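Side-chain contact in FAD-binding oxidoreductase (Gulosibacter chungangensis, PDB 7PBG), which oxidises 4-ethylphenol, dehydrogenating it to 4-vinylphenol, and probably acts on related 4-alkylphenols, using a covalently bound FAD cofactor: residues 32-35 and 36-39. Residues are numbered along the deposited sequence; the frame is centred on the assembly and turned at random.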
loop_
_atom_site.group_PDB
_atom_site.type_symbol
_atom_site.label_atom_id
_atom_site.label_comp_id
_atom_site.label_asym_id
_atom_site.label_seq_id
_atom_site.Cartn_x
_atom_site.Cartn_y
_atom_site.Cartn_z
ATOM N N ARG A 32 34.642 -9.812 -9.365
ATOM C CA ARG A 32 35.770 -9.790 -8.396
ATOM C C ARG A 32 35.678 -11.000 -7.470
ATOM O O ARG A 32 34.585 -11.266 -6.874
ATOM C CB ARG A 32 35.765 -8.460 -7.643
ATOM C CG ARG A 32 35.878 -7.266 -8.586
ATOM C CD ARG A 32 37.211 -7.211 -9.319
ATOM N NE ARG A 32 38.172 -6.392 -8.606
ATOM C CZ ARG A 32 39.416 -6.738 -8.293
ATOM N NH1 ARG A 32 39.915 -7.912 -8.643
ATOM N NH2 ARG A 32 40.170 -5.885 -7.628
ATOM N N VAL A 33 36.779 -11.750 -7.365
ATOM C CA VAL A 33 36.855 -12.950 -6.481
ATOM C C VAL A 33 37.989 -12.793 -5.461
ATOM O O VAL A 33 38.103 -13.668 -4.606
ATOM C CB VAL A 33 37.008 -14.252 -7.289
ATOM C CG1 VAL A 33 35.778 -14.536 -8.147
ATOM C CG2 VAL A 33 38.260 -14.234 -8.152
ATOM N N ASP A 34 38.758 -11.704 -5.503
ATOM C CA ASP A 34 39.892 -11.535 -4.565
ATOM C C ASP A 34 39.367 -11.208 -3.165
ATOM O O ASP A 34 38.374 -10.453 -3.044
ATOM C CB ASP A 34 40.849 -10.442 -5.032
ATOM C CG ASP A 34 40.119 -9.137 -5.270
ATOM O OD1 ASP A 34 39.248 -9.112 -6.182
ATOM O OD2 ASP A 34 40.379 -8.174 -4.504
ATOM N N GLU A 35 40.039 -11.743 -2.150
ATOM C CA GLU A 35 39.682 -11.583 -0.721
ATOM C C GLU A 35 39.576 -10.095 -0.363
ATOM O O GLU A 35 38.627 -9.732 0.315
ATOM C CB GLU A 35 40.719 -12.292 0.162
ATOM C CG GLU A 35 40.462 -12.096 1.630
ATOM C CD GLU A 35 39.202 -12.781 2.120
ATOM O OE1 GLU A 35 38.787 -13.761 1.499
ATOM O OE2 GLU A 35 38.626 -12.316 3.109
ATOM N N ALA A 36 40.515 -9.247 -0.796
ATOM C CA ALA A 36 40.517 -7.816 -0.427
ATOM C C ALA A 36 39.201 -7.166 -0.888
ATOM O O ALA A 36 38.612 -6.387 -0.099
ATOM C CB ALA A 36 41.727 -7.091 -0.980
ATOM N N THR A 37 38.756 -7.437 -2.112
ATOM C CA THR A 37 37.535 -6.817 -2.681
ATOM C C THR A 37 36.277 -7.491 -2.114
ATOM O O THR A 37 35.373 -6.754 -1.675
ATOM C CB THR A 37 37.456 -6.884 -4.207
ATOM O OG1 THR A 37 38.630 -6.285 -4.757
ATOM C CG2 THR A 37 36.242 -6.136 -4.721
ATOM N N VAL A 38 36.216 -8.813 -2.085
ATOM C CA VAL A 38 34.963 -9.475 -1.619
ATOM C C VAL A 38 34.724 -9.215 -0.122
ATOM O O VAL A 38 33.550 -9.078 0.278
ATOM C CB VAL A 38 34.917 -10.962 -1.970
ATOM C CG1 VAL A 38 33.602 -11.608 -1.563
ATOM C CG2 VAL A 38 35.167 -11.186 -3.452
ATOM N N SER A 39 35.783 -9.119 0.691
ATOM C CA SER A 39 35.675 -9.009 2.165
ATOM C C SER A 39 35.020 -7.685 2.538
ATOM O O SER A 39 34.429 -7.626 3.625
ATOM C CB SER A 39 37.028 -9.183 2.866
ATOM O OG SER A 39 37.947 -8.195 2.458
#
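Thr37 meets both Asp34 and Arg32, its two branches dividing the work. From CB, which lies 3.2 Å from Asp34 OD2, chi1 of -56° sets OG1 beside the backbone N and sends CG2 to the far side from that N. Thr37 OG1 therefore donates to Asp34 OD2 at 2.6 Å, on the syn lone pair, the side of OD1. The neighbouring Thr37 N reaches the same Asp34 OD2 at 3.0 Å, but from above the carboxylate plane, 54° out of it. Two donors of one residue thus grip a single oxygen and fix the rotation of the carboxylate. Asp34 stands at the N-cap of helix 35-39, and the bond from Thr37 N is its capping bond. The helix end would probably favour the charged carboxylate.

Thr37 OG1 also lies over one face of the Arg32 guanidinium, 3.3 Å from Arg32 NH2; the angle is too poor for a hydrogen bond. Thr37 CG2, at the end of the other branch, rests 3.8 Å from Arg32 CB, a purely apolar touch. The Arg32 chain bends at chi2 and chi3, carrying its head back alongside Asp34. Arg32 NH1 faces Asp34 OD1 at 2.8 Å, a salt bridge of charge alone, since OD1 lies well out of the guanidinium plane.

Behind the cap, Val38 N donates to Asp34 O almost straight, at 175°. One residue further along, Glu35 O accepts from both Ser39 N and Ser39 OG, which arrive from opposite faces of the carbonyl plane; the Ser39 OG bond to Glu35 O measures 2.7 Å. The Glu35 carboxylate pairs with Arg4.

This capped turn leads from strand 31-32 into short helix 35-39 at the protein surface. Strand 31-32, the outermost of its sheet within this chain, runs antiparallel to 57-59, and Arg32 bonds through its backbone to Val58 there, while Arg32 and Thr37 both touch Val58 and Trp60.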